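Local coordinates for malate Synthase (Haloferax volcanii, PDB 3OYZ), which catalyses the Claisen condensation of acetyl-CoA with glyoxylate and hydrolysis of the malyl-CoA intermediate to malate, a magnesium-dependent step of the glyoxylate cycle, at residues A[43-48]-A[183-188]; A[100-105]-A[119-124]; A[128-133]-A[155-160]; A[136-141]-A[146-151]; A[218-221]-A[226-229]. All coordinates share one frame; numbering follows the deposited sequence.

Contact 1 (A[43-48]-A[183-188]); sequences PDVWVP and LFLLVD
Val45 and Leu185 mark the nearest backbone approach between 43-48 and 183-188, with CA atoms 10.1 Å apart, a spacing that only side chains can bridge. In the TIM barrel, strands 45-49 and 183-188 face each other across the interior, four places apart in the strand order, and the meeting lies near their N-terminal ends. Val45 supplies both of its methyls. Its CG2 comes to the edge of the Phe184 ring, near the ring plane, at 4.3 Å from CE2. The other methyl, CG1, lies 4.4 Å from Leu185 CD1, so the branched end of the valine divides its contact between two consecutive residues of the far strand. Both of these residues point toward Val45, consistent with the backbone of Phe184 (psi -76°), which departs from regular strand values and would break the alternation of sides. With CG anti to the backbone N (chi1 177°), the phenylalanine ring extends into the barrel, where it also meets the rings of His6 and His82. Phe14 of strand 13-18 packs on Leu185. Only 78 Å² is buried between the two segments, in keeping with two loose methyl contacts. Leu185 CG rests 3.6 Å above the Phe184 ring plane, offset toward the rim.

Contact 2 (A[100-105]-A[119-124]); sequences QHMLDI and FVIPEV
Met102 lies over one face of the Phe119 ring while Ile105 meets the same ring at its edge, so the phenylalanine is held from two directions by one helical turn. The methionine CG sits almost squarely above the ring: it is 4.2 Å from the Phe119 centroid and 8° off the normal, a CH-pi contact. Further along the chain, Met102 SD takes an oblique Met-aromatic position, 4.5 Å from that centroid. The methionine then bends at chi3 (26°), bringing CE to 3.7 Å from Phe119 CD2. The two side chains run past each other in opposite senses, since one leaves the helix and the other the strand. Ile105 CG2 lies in the ring plane, 3.9 Å from Phe119 CZ. Ile121 adds a looser touch, its CD1 being 4.4 Å from Met102 SD. Helix 100-105 and strand 119-121 run nearly antiparallel (175°), their axes 11.3 Å apart at closest approach, consistent with a helix lying on the outside of a TIM barrel against the strand that follows it. Helix 59-73 packs on Ile105 through Ile66 and Val67, Phe137 of helix 127-143 adjoins Phe119 and Ile121, and strand 118-121 pairs with strand 152-157.

Contact 3 (A[128-133]-A[155-160]); sequences DDWKKA and VIIESG. With MG (magnesium ion), chain D; PYR (pyruvic acid), chain C.
Trp130 reaches from helix 127-143 onto Val155 and Ile157 of strand 152-157, within a beta-alpha-beta unit of the barrel. From CB, the side chain sets CG anti to the carbonyl carbon (chi1 -55°), which directs the indole toward the strand. On the pyrrole side, NE1 is hydrogen-bonded to the backbone O of Gly125, tying down the polar corner of the ring. The six-membered ring carries the contact: CH2 is 3.8 Å from Val155 CG2, a methyl that lies over the face, 4.1 Å from the centroid of the Trp130 six-membered ring, as a CH-pi contact. At the outer rim, Trp130 CZ2 has Ile157 CD1 at 3.8 Å, approaching obliquely. Replacing Trp130 with an alanine would probably open a gap beside Val155 CG2 and Ile157 CD1 and cost the Gly125 carbonyl its indole donor. Immediately after the strand, Glu158 turns to the metal, its OE2 2.1 Å from the magnesium ion. Pyruvate chelates that ion through O and O3, while Asp192 and two waters bring the ligands to six; Glu158 OE1 accepts from Glu123 N. Helix and strand thus meet through hydrocarbon and aromatic surface alone, while the metal-binding carboxylate follows directly at the strand's C-terminal end.

Contact 4 (A[136-141]-A[146-151]); sequences FFTIVE and LDEGSL
Glu141 buries its carboxylate against the backbone of 146-151 and makes the tight half of the contact. OE1 accepts from Gly149 N at 2.8 Å in a nearly straight bond (173°), although the donor stands above the carboxylate plane. Leu151 N meets the other oxygen, Glu141 OE2, almost along its C-O direction, at 2.8 Å and 162°. With its chain extended beyond CG, the glutamate spans from the helix to both amides, and the two bonds at different oxygens fix the rotation of the group. Arg182 forms a salt bridge with OE2, which would probably favour the charged form. Glu141 O adds a third link, accepting from Leu146 N at 2.8 Å. Next to the carboxylate, Leu151 CB comes within 3.8 Å of Phe137 CD1, at the edge of that ring. A glutamine at Glu141 would probably weaken this hold, since an amide nitrogen would face one of the backbone N-H groups and Arg182 would lose its charged mate. The outer side is looser: Asp147 and Glu148 point their CB atoms away, and Thr138 CG2 is 4.0 Å from Glu148 OE1, whose hydrogen bond is to His142. Asp147 to Ser150 form a type II beta turn with glycine at its third position (Gly149 phi 88°), in a helix-to-strand connection of a TIM-barrel beta-alpha-beta crossover.

Contact 5 (A[218-221]-A[226-229]); sequences RGAS and VAVD. With K (potassium ion), chain F.
Ala220 meets Ala227 where helix 210-223 comes close to strand 226-229: the CA atoms of Ala220 and Val226 are 5.3 Å apart, a spacing that suits small side chains. The apolar contact is a methyl against a methyl, with Ala220 CB at 3.9 Å from Ala227 CB. That same methyl also rests on the strand's backbone, 3.6 Å from Ala227 N and 3.8 Å from Val226 C, so the peptide between Val226 and Ala227 forms part of the surface it packs on. Val226 points its CB away from the helix, and its side chain packs on Leu185 instead.

Metal coordination is the second kind of interaction. Ser221 OG lies 2.9 Å from a potassium ion, and the chi1 of -73°, which sets OG anti to the carbonyl carbon and beside the backbone N, turns the hydroxyl to the metal. Ser217 O and Gly252 O bind the same ion, as does Met197 O of a neighbouring subunit, making the site a bridge between chains.

Charged and polar links lie at the ends of the segments. Arg218 forms a salt bridge with Glu163 of a neighbouring subunit, whereas Asp229 pairs with Arg244 of its own chain. In the barrel, strand 226-229 runs between strands 183-188 and 255-258; helix 210-223 precedes it in the chain and covers its outer side, with Leu186 of strand 183-188 also touching Ala220.

Strand 183-188 ties contact 1 to two others: Leu185 O and Val187 O lie 2.9 Å and 2.8 Å from Val155 N and Ile157 N of contact 3, and Asp188 N is 2.9 Å from Val228 O of contact 5. Contact 2 joins contact 3 through Ile121 O and Ile156 N, 2.9 Å apart, and reaches contact 4 where Phe119 CB is 3.8 Å from Phe137 CZ. Contacts 3 and 4 use successive parts of helix 127-143. Contact 3 holds the magnesium ligand Glu158; the side chains of Leu185 and Ile121 are about 12 Å and 11 Å from the pyruvate. Contacts 4 and 5 stand farthest apart, their centres about 23 Å from each other.

Contact 1 (A[43-48]-A[183-188])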
# COMPACT_ATOMS: atom_id res chain seq x y z
N PRO A 43 13.16 -17.67 -22.33
CA PRO A 43 12.96 -16.85 -21.11
C PRO A 43 14.22 -16.74 -20.27
O PRO A 43 15.04 -17.65 -20.29
CB PRO A 43 11.76 -17.54 -20.44
CG PRO A 43 11.96 -19.01 -20.77
CD PRO A 43 12.45 -18.96 -22.27
N ASP A 44 14.41 -15.66 -19.50
CA ASP A 44 15.50 -15.66 -18.51
C ASP A 44 15.35 -16.81 -17.51
O ASP A 44 16.32 -17.41 -17.06
CB ASP A 44 15.49 -14.31 -17.77
CG ASP A 44 15.96 -13.20 -18.63
OD1 ASP A 44 16.82 -13.47 -19.52
OD2 ASP A 44 15.50 -12.05 -18.43
N VAL A 45 14.13 -17.19 -17.17
CA VAL A 45 13.90 -18.25 -16.18
C VAL A 45 12.81 -19.08 -16.75
O VAL A 45 11.73 -18.61 -17.06
CB VAL A 45 13.52 -17.70 -14.71
CG1 VAL A 45 13.01 -18.81 -13.90
CG2 VAL A 45 14.77 -17.28 -14.04
N TRP A 46 13.08 -20.38 -16.86
CA TRP A 46 12.10 -21.25 -17.40
C TRP A 46 11.62 -22.17 -16.30
O TRP A 46 12.43 -22.74 -15.59
CB TRP A 46 12.74 -22.09 -18.55
CG TRP A 46 11.73 -23.10 -19.09
CD1 TRP A 46 10.40 -22.89 -19.31
CD2 TRP A 46 11.98 -24.47 -19.42
NE1 TRP A 46 9.81 -24.05 -19.76
CE2 TRP A 46 10.76 -25.04 -19.78
CE3 TRP A 46 13.15 -25.27 -19.44
CZ2 TRP A 46 10.65 -26.37 -20.27
CZ3 TRP A 46 13.01 -26.64 -19.80
CH2 TRP A 46 11.78 -27.15 -20.22
N VAL A 47 10.32 -22.34 -16.16
CA VAL A 47 9.74 -23.10 -15.05
C VAL A 47 8.93 -24.30 -15.53
O VAL A 47 7.72 -24.20 -15.78
CB VAL A 47 8.86 -22.11 -14.20
CG1 VAL A 47 8.33 -22.78 -12.95
CG2 VAL A 47 9.74 -20.92 -13.84
N PRO A 48 9.56 -25.48 -15.62
CA PRO A 48 8.64 -26.59 -15.83
C PRO A 48 7.71 -26.73 -14.64
O PRO A 48 8.17 -26.98 -13.52
CB PRO A 48 9.58 -27.80 -15.81
CG PRO A 48 10.89 -27.31 -16.37
CD PRO A 48 10.99 -25.86 -15.83
N LEU A 183 17.23 -18.02 -1.13
CA LEU A 183 16.13 -17.33 -1.76
C LEU A 183 16.57 -16.50 -2.95
O LEU A 183 17.55 -15.77 -2.86
CB LEU A 183 15.38 -16.35 -0.83
CG LEU A 183 14.48 -17.14 0.15
CD1 LEU A 183 14.00 -16.20 1.35
CD2 LEU A 183 13.16 -17.54 -0.62
N PHE A 184 15.78 -16.61 -4.02
CA PHE A 184 16.11 -16.00 -5.32
C PHE A 184 14.94 -15.12 -5.75
O PHE A 184 15.04 -13.91 -5.62
CB PHE A 184 16.46 -17.09 -6.37
CG PHE A 184 16.75 -16.53 -7.75
CD1 PHE A 184 17.33 -15.28 -7.90
CD2 PHE A 184 16.39 -17.26 -8.90
CE1 PHE A 184 17.55 -14.68 -9.17
CE2 PHE A 184 16.62 -16.69 -10.19
CZ PHE A 184 17.19 -15.42 -10.32
N LEU A 185 13.84 -15.68 -6.23
CA LEU A 185 12.80 -14.78 -6.72
C LEU A 185 11.62 -14.79 -5.73
O LEU A 185 11.26 -15.85 -5.12
CB LEU A 185 12.19 -15.26 -8.07
CG LEU A 185 13.25 -15.54 -9.15
CD1 LEU A 185 12.56 -16.19 -10.35
CD2 LEU A 185 13.72 -14.17 -9.60
N LEU A 186 11.00 -13.62 -5.64
CA LEU A 186 9.73 -13.50 -4.93
C LEU A 186 8.75 -13.18 -6.02
O LEU A 186 8.84 -12.10 -6.66
CB LEU A 186 9.77 -12.31 -3.94
CG LEU A 186 10.95 -12.40 -2.95
CD1 LEU A 186 10.89 -11.08 -2.04
CD2 LEU A 186 10.87 -13.78 -2.20
N VAL A 187 7.79 -14.07 -6.23
CA VAL A 187 6.99 -13.94 -7.45
C VAL A 187 5.55 -13.81 -7.07
O VAL A 187 5.07 -14.66 -6.38
CB VAL A 187 7.11 -15.21 -8.36
CG1 VAL A 187 6.37 -15.05 -9.67
CG2 VAL A 187 8.57 -15.55 -8.62
N ASP A 188 4.81 -12.77 -7.49
CA ASP A 188 3.40 -12.72 -7.14
C ASP A 188 2.56 -13.76 -7.88
O ASP A 188 2.80 -14.00 -9.07
CB ASP A 188 2.84 -11.34 -7.46
CG ASP A 188 3.35 -10.31 -6.46
OD1 ASP A 188 3.65 -10.78 -5.35
OD2 ASP A 188 3.51 -9.14 -6.78

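Contact 2 (A[100-105]-A[119-124])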
# COMPACT_ATOMS: atom_id res chain seq x y z
N GLN A 100 9.29 -35.11 -2.03
CA GLN A 100 9.71 -36.36 -2.69
C GLN A 100 10.04 -36.18 -4.17
O GLN A 100 11.05 -36.69 -4.65
CB GLN A 100 8.63 -37.44 -2.60
CG GLN A 100 8.07 -37.67 -1.21
CD GLN A 100 6.87 -38.63 -1.23
OE1 GLN A 100 5.71 -38.21 -1.21
NE2 GLN A 100 7.15 -39.94 -1.26
N HIS A 101 9.23 -35.38 -4.87
CA HIS A 101 9.54 -35.03 -6.26
C HIS A 101 10.86 -34.32 -6.38
O HIS A 101 11.57 -34.66 -7.33
CB HIS A 101 8.38 -34.34 -7.02
CG HIS A 101 7.25 -35.27 -7.36
ND1 HIS A 101 5.94 -34.86 -7.55
CD2 HIS A 101 7.23 -36.61 -7.52
CE1 HIS A 101 5.17 -35.90 -7.84
NE2 HIS A 101 5.94 -36.97 -7.84
N MET A 102 11.27 -33.41 -5.47
CA MET A 102 12.52 -32.71 -5.68
C MET A 102 13.65 -33.66 -5.47
O MET A 102 14.75 -33.53 -6.05
CB MET A 102 12.83 -31.58 -4.63
CG MET A 102 11.90 -30.41 -4.68
SD MET A 102 12.30 -28.98 -3.58
CE MET A 102 14.03 -29.17 -3.41
N LEU A 103 13.41 -34.56 -4.51
CA LEU A 103 14.45 -35.52 -4.21
C LEU A 103 14.72 -36.42 -5.48
O LEU A 103 15.88 -36.65 -5.84
CB LEU A 103 13.96 -36.35 -3.03
CG LEU A 103 14.92 -37.33 -2.35
CD1 LEU A 103 16.17 -36.69 -1.73
CD2 LEU A 103 14.15 -38.18 -1.33
N ASP A 104 13.68 -36.92 -6.14
CA ASP A 104 13.78 -37.71 -7.40
C ASP A 104 14.47 -36.92 -8.51
O ASP A 104 15.48 -37.38 -9.10
CB ASP A 104 12.39 -38.08 -7.94
CG ASP A 104 11.63 -39.01 -7.04
OD1 ASP A 104 12.30 -39.66 -6.20
OD2 ASP A 104 10.38 -39.10 -7.17
N ILE A 105 13.99 -35.70 -8.75
CA ILE A 105 14.53 -34.85 -9.80
C ILE A 105 16.02 -34.59 -9.62
O ILE A 105 16.72 -34.52 -10.65
CB ILE A 105 13.69 -33.58 -10.00
CG1 ILE A 105 12.31 -34.02 -10.47
CG2 ILE A 105 14.36 -32.60 -10.92
CD1 ILE A 105 11.21 -32.94 -10.32
N PHE A 119 14.37 -24.40 -7.41
CA PHE A 119 13.01 -24.86 -7.53
C PHE A 119 12.12 -23.70 -7.05
O PHE A 119 12.58 -22.82 -6.29
CB PHE A 119 12.74 -26.11 -6.69
CG PHE A 119 13.37 -27.40 -7.23
CD1 PHE A 119 12.67 -28.14 -8.16
CD2 PHE A 119 14.64 -27.81 -6.85
CE1 PHE A 119 13.26 -29.28 -8.73
CE2 PHE A 119 15.21 -28.97 -7.34
CZ PHE A 119 14.50 -29.67 -8.35
N VAL A 120 10.87 -23.72 -7.49
CA VAL A 120 9.90 -22.68 -7.22
C VAL A 120 8.85 -23.38 -6.36
O VAL A 120 8.39 -24.50 -6.68
CB VAL A 120 9.27 -22.13 -8.51
CG1 VAL A 120 8.07 -21.22 -8.15
CG2 VAL A 120 10.30 -21.48 -9.47
N ILE A 121 8.54 -22.75 -5.21
CA ILE A 121 7.59 -23.22 -4.21
C ILE A 121 6.37 -22.31 -4.12
O ILE A 121 6.42 -21.11 -3.73
CB ILE A 121 8.32 -23.35 -2.80
CG1 ILE A 121 9.67 -24.07 -2.94
CG2 ILE A 121 7.45 -23.97 -1.67
CD1 ILE A 121 9.61 -25.55 -3.50
N PRO A 122 5.22 -22.93 -4.41
CA PRO A 122 4.00 -22.20 -4.42
C PRO A 122 3.35 -22.25 -3.03
O PRO A 122 3.69 -23.04 -2.18
CB PRO A 122 3.15 -23.02 -5.39
CG PRO A 122 3.51 -24.46 -4.97
CD PRO A 122 5.03 -24.32 -4.92
N GLU A 123 2.37 -21.40 -2.82
CA GLU A 123 1.43 -21.42 -1.70
C GLU A 123 2.10 -21.29 -0.29
O GLU A 123 1.55 -21.87 0.65
CB GLU A 123 0.55 -22.69 -1.78
CG GLU A 123 -0.37 -22.76 -2.99
CD GLU A 123 -1.57 -21.87 -2.82
OE1 GLU A 123 -2.43 -21.93 -3.69
OE2 GLU A 123 -1.67 -21.02 -1.90
N VAL A 124 3.26 -20.65 -0.18
CA VAL A 124 3.96 -20.54 1.10
C VAL A 124 3.06 -19.65 2.03
O VAL A 124 2.16 -18.94 1.54
CB VAL A 124 5.40 -20.03 0.91
CG1 VAL A 124 6.31 -21.05 0.09
CG2 VAL A 124 5.40 -18.63 0.27

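Contact 3 (A[128-133]-A[155-160])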
# COMPACT_ATOMS: atom_id res chain seq x y z
N ASP A 128 7.63 -19.21 9.06
CA ASP A 128 8.00 -20.52 9.57
C ASP A 128 7.65 -21.62 8.52
O ASP A 128 8.37 -22.61 8.46
CB ASP A 128 7.30 -20.84 10.92
CG ASP A 128 8.05 -20.13 12.07
OD1 ASP A 128 9.12 -19.48 11.85
OD2 ASP A 128 7.66 -20.26 13.21
N ASP A 129 6.65 -21.39 7.68
CA ASP A 129 6.37 -22.33 6.53
C ASP A 129 7.50 -22.20 5.48
O ASP A 129 7.92 -23.21 4.87
CB ASP A 129 5.08 -21.94 5.81
CG ASP A 129 4.71 -22.92 4.65
OD1 ASP A 129 4.64 -24.16 4.92
OD2 ASP A 129 4.64 -22.45 3.48
N TRP A 130 8.03 -21.00 5.23
CA TRP A 130 9.21 -20.92 4.34
C TRP A 130 10.41 -21.65 4.89
O TRP A 130 11.20 -22.24 4.12
CB TRP A 130 9.69 -19.46 4.04
CG TRP A 130 8.65 -18.51 3.47
CD1 TRP A 130 7.30 -18.49 3.69
CD2 TRP A 130 8.95 -17.32 2.73
NE1 TRP A 130 6.74 -17.38 3.10
CE2 TRP A 130 7.74 -16.61 2.55
CE3 TRP A 130 10.16 -16.77 2.27
CZ2 TRP A 130 7.65 -15.41 1.83
CZ3 TRP A 130 10.09 -15.52 1.57
CH2 TRP A 130 8.84 -14.89 1.34
N LYS A 131 10.59 -21.69 6.20
CA LYS A 131 11.74 -22.39 6.77
C LYS A 131 11.45 -23.89 6.51
O LYS A 131 12.39 -24.68 6.45
CB LYS A 131 11.76 -22.17 8.29
CG LYS A 131 12.18 -20.68 8.56
CD LYS A 131 12.19 -20.37 10.10
CE LYS A 131 12.47 -18.85 10.30
NZ LYS A 131 12.03 -18.59 11.72
N LYS A 132 10.21 -24.34 6.52
CA LYS A 132 9.99 -25.83 6.27
C LYS A 132 10.46 -26.19 4.83
O LYS A 132 11.07 -27.23 4.64
CB LYS A 132 8.50 -26.15 6.31
CG LYS A 132 7.95 -26.04 7.76
CD LYS A 132 6.43 -26.14 7.76
CE LYS A 132 5.95 -25.96 9.23
NZ LYS A 132 4.43 -26.03 9.29
N ALA A 133 10.20 -25.34 3.84
CA ALA A 133 10.62 -25.68 2.48
C ALA A 133 12.16 -25.62 2.49
O ALA A 133 12.84 -26.55 1.99
CB ALA A 133 10.01 -24.70 1.46
N VAL A 155 9.84 -18.25 -4.28
CA VAL A 155 8.55 -18.60 -3.72
C VAL A 155 7.50 -17.83 -4.48
O VAL A 155 7.71 -16.70 -4.92
CB VAL A 155 8.40 -18.29 -2.20
CG1 VAL A 155 9.48 -19.03 -1.43
CG2 VAL A 155 8.66 -16.76 -1.97
N ILE A 156 6.29 -18.38 -4.55
CA ILE A 156 5.18 -17.63 -5.08
C ILE A 156 4.40 -16.97 -3.90
O ILE A 156 4.05 -17.68 -2.97
CB ILE A 156 4.15 -18.59 -5.71
CG1 ILE A 156 4.74 -19.42 -6.88
CG2 ILE A 156 3.05 -17.70 -6.37
CD1 ILE A 156 5.58 -18.69 -7.85
N ILE A 157 4.20 -15.65 -3.91
CA ILE A 157 3.50 -14.86 -2.85
C ILE A 157 2.07 -14.88 -3.30
O ILE A 157 1.70 -14.16 -4.25
CB ILE A 157 4.00 -13.36 -2.81
CG1 ILE A 157 5.57 -13.33 -2.63
CG2 ILE A 157 3.28 -12.63 -1.63
CD1 ILE A 157 6.13 -14.14 -1.40
N GLU A 158 1.26 -15.75 -2.70
CA GLU A 158 -0.11 -15.83 -3.17
C GLU A 158 -1.04 -16.07 -2.01
O GLU A 158 -2.11 -16.69 -2.15
CB GLU A 158 -0.28 -16.95 -4.23
CG GLU A 158 0.12 -18.33 -3.81
CD GLU A 158 0.28 -19.20 -5.10
OE1 GLU A 158 1.05 -20.16 -5.06
OE2 GLU A 158 -0.23 -18.84 -6.16
N SER A 159 -0.63 -15.52 -0.85
CA SER A 159 -1.52 -15.42 0.29
C SER A 159 -1.18 -14.13 1.09
O SER A 159 -0.04 -13.65 1.03
CB SER A 159 -1.30 -16.60 1.21
OG SER A 159 -0.07 -16.72 1.92
N GLY A 160 -2.17 -13.68 1.84
CA GLY A 160 -2.00 -12.61 2.81
C GLY A 160 -0.85 -12.92 3.77
O GLY A 160 -0.03 -12.03 4.04
MG MG D . -1.14 -20.12 -7.62
C PYR C . -1.27 -17.92 -9.26
O PYR C . -1.88 -18.49 -8.30
OXT PYR C . -1.54 -16.73 -9.66
CA PYR C . -0.17 -18.60 -9.80
O3 PYR C . 0.18 -19.76 -9.31
CB PYR C . 0.64 -17.98 -10.87
O HOH W 1 0.12 -21.59 -7.14
O HOH W 2 -1.68 -21.67 -9.33

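Contact 4 (A[136-141]-A[146-151])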
# COMPACT_ATOMS: atom_id res chain seq x y z
N PHE A 136 13.71 -28.83 3.58
CA PHE A 136 13.70 -29.82 2.49
C PHE A 136 14.76 -29.59 1.43
O PHE A 136 15.39 -30.55 0.97
CB PHE A 136 12.31 -29.92 1.88
CG PHE A 136 11.33 -30.55 2.80
CD1 PHE A 136 11.64 -31.77 3.41
CD2 PHE A 136 10.06 -30.02 2.98
CE1 PHE A 136 10.68 -32.43 4.20
CE2 PHE A 136 9.09 -30.66 3.79
CZ PHE A 136 9.42 -31.85 4.41
N PHE A 137 15.03 -28.34 1.05
CA PHE A 137 16.10 -28.06 0.10
C PHE A 137 17.42 -28.54 0.70
O PHE A 137 18.27 -29.17 -0.00
CB PHE A 137 16.27 -26.55 -0.21
CG PHE A 137 15.35 -26.00 -1.23
CD1 PHE A 137 15.83 -25.70 -2.52
CD2 PHE A 137 14.01 -25.80 -0.94
CE1 PHE A 137 14.96 -25.21 -3.45
CE2 PHE A 137 13.13 -25.31 -1.85
CZ PHE A 137 13.61 -24.98 -3.14
N THR A 138 17.67 -28.20 1.97
CA THR A 138 18.91 -28.61 2.63
C THR A 138 19.02 -30.16 2.65
O THR A 138 20.11 -30.72 2.41
CB THR A 138 18.95 -28.02 4.06
OG1 THR A 138 18.95 -26.59 3.91
CG2 THR A 138 20.27 -28.41 4.72
N ILE A 139 17.96 -30.82 3.05
CA ILE A 139 18.00 -32.32 3.04
C ILE A 139 18.30 -32.89 1.64
O ILE A 139 19.19 -33.73 1.54
CB ILE A 139 16.72 -32.87 3.63
CG1 ILE A 139 16.78 -32.72 5.18
CG2 ILE A 139 16.53 -34.38 3.28
CD1 ILE A 139 15.38 -32.83 5.79
N VAL A 140 17.59 -32.46 0.60
CA VAL A 140 17.87 -32.84 -0.80
C VAL A 140 19.31 -32.66 -1.19
O VAL A 140 19.92 -33.63 -1.70
CB VAL A 140 16.94 -32.08 -1.77
CG1 VAL A 140 17.48 -32.19 -3.18
CG2 VAL A 140 15.52 -32.55 -1.58
N GLU A 141 19.88 -31.47 -0.99
CA GLU A 141 21.31 -31.21 -1.15
C GLU A 141 22.24 -32.22 -0.50
O GLU A 141 23.18 -32.76 -1.12
CB GLU A 141 21.74 -29.77 -0.79
CG GLU A 141 21.07 -28.77 -1.75
CD GLU A 141 21.13 -27.32 -1.23
OE1 GLU A 141 21.31 -27.09 0.00
OE2 GLU A 141 20.95 -26.39 -2.05
N LEU A 146 25.02 -32.52 -3.26
CA LEU A 146 25.17 -31.18 -3.83
C LEU A 146 25.77 -30.21 -2.84
O LEU A 146 25.68 -30.43 -1.63
CB LEU A 146 23.83 -30.65 -4.34
CG LEU A 146 23.05 -31.75 -5.07
CD1 LEU A 146 21.67 -31.25 -5.36
CD2 LEU A 146 23.76 -32.08 -6.45
N ASP A 147 26.36 -29.11 -3.30
CA ASP A 147 26.89 -28.17 -2.32
C ASP A 147 25.71 -27.55 -1.53
O ASP A 147 24.63 -27.28 -2.10
CB ASP A 147 27.69 -27.07 -2.98
CG ASP A 147 29.01 -27.56 -3.58
OD1 ASP A 147 29.83 -28.26 -2.93
OD2 ASP A 147 29.27 -27.11 -4.72
N GLU A 148 25.87 -27.41 -0.22
CA GLU A 148 24.86 -26.71 0.57
C GLU A 148 24.51 -25.34 -0.00
O GLU A 148 25.41 -24.56 -0.36
CB GLU A 148 25.32 -26.58 2.04
CG GLU A 148 24.10 -26.25 2.95
CD GLU A 148 24.44 -26.37 4.43
OE1 GLU A 148 24.08 -27.40 5.03
OE2 GLU A 148 25.14 -25.48 4.96
N GLY A 149 23.23 -25.05 -0.21
CA GLY A 149 22.83 -23.70 -0.67
C GLY A 149 22.85 -23.56 -2.19
O GLY A 149 22.53 -22.52 -2.75
N SER A 150 23.21 -24.63 -2.90
CA SER A 150 23.39 -24.49 -4.35
C SER A 150 22.06 -24.51 -5.11
O SER A 150 21.95 -23.94 -6.22
CB SER A 150 24.34 -25.59 -4.86
OG SER A 150 23.72 -26.87 -4.75
N LEU A 151 21.02 -25.14 -4.57
CA LEU A 151 19.71 -24.97 -5.21
C LEU A 151 18.99 -23.70 -4.70
O LEU A 151 18.68 -23.61 -3.49
CB LEU A 151 18.84 -26.16 -4.83
CG LEU A 151 19.37 -27.44 -5.50
CD1 LEU A 151 18.47 -28.47 -4.94
CD2 LEU A 151 19.14 -27.34 -7.03

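Contact 5 (A[218-221]-A[226-229])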
# COMPACT_ATOMS: atom_id res chain seq x y z
N ARG A 218 9.32 -4.09 -2.77
CA ARG A 218 9.97 -3.68 -1.54
C ARG A 218 10.63 -4.82 -0.82
O ARG A 218 11.80 -4.74 -0.42
CB ARG A 218 8.89 -3.01 -0.62
CG ARG A 218 9.40 -2.72 0.78
CD ARG A 218 8.18 -2.11 1.45
NE ARG A 218 7.26 -3.18 1.85
CZ ARG A 218 6.09 -3.01 2.45
NH1 ARG A 218 5.66 -1.79 2.74
NH2 ARG A 218 5.45 -4.08 2.90
N GLY A 219 9.91 -5.93 -0.74
CA GLY A 219 10.46 -7.05 0.01
C GLY A 219 11.74 -7.55 -0.68
O GLY A 219 12.72 -7.93 -0.00
N ALA A 220 11.71 -7.62 -2.01
CA ALA A 220 12.90 -8.09 -2.71
C ALA A 220 14.05 -7.14 -2.58
O ALA A 220 15.20 -7.56 -2.33
CB ALA A 220 12.56 -8.29 -4.23
N SER A 221 13.77 -5.84 -2.72
CA SER A 221 14.86 -4.88 -2.50
C SER A 221 15.45 -4.97 -1.09
O SER A 221 16.67 -4.87 -0.87
CB SER A 221 14.39 -3.46 -2.90
OG SER A 221 14.34 -3.40 -4.37
N VAL A 226 14.78 -10.94 -6.11
CA VAL A 226 14.34 -10.24 -7.32
C VAL A 226 12.83 -10.41 -7.41
O VAL A 226 12.41 -11.57 -7.30
CB VAL A 226 14.99 -10.93 -8.53
CG1 VAL A 226 14.46 -10.30 -9.87
CG2 VAL A 226 16.46 -10.73 -8.37
N ALA A 227 12.08 -9.34 -7.68
CA ALA A 227 10.61 -9.34 -7.66
C ALA A 227 10.13 -9.60 -9.09
O ALA A 227 10.68 -8.99 -10.00
CB ALA A 227 10.06 -7.97 -7.22
N VAL A 228 9.13 -10.47 -9.29
CA VAL A 228 8.53 -10.82 -10.58
C VAL A 228 7.02 -10.76 -10.37
O VAL A 228 6.48 -11.29 -9.41
CB VAL A 228 8.91 -12.32 -10.98
CG1 VAL A 228 8.26 -12.81 -12.29
CG2 VAL A 228 10.46 -12.50 -11.01
N ASP A 229 6.28 -10.19 -11.31
CA ASP A 229 4.83 -10.23 -11.33
C ASP A 229 4.24 -11.57 -11.79
O ASP A 229 4.92 -12.38 -12.47
CB ASP A 229 4.27 -9.03 -12.11
CG ASP A 229 2.80 -8.74 -11.74
OD1 ASP A 229 2.33 -9.12 -10.64
OD2 ASP A 229 2.08 -8.12 -12.54
K K F . 12.43 -4.04 -6.52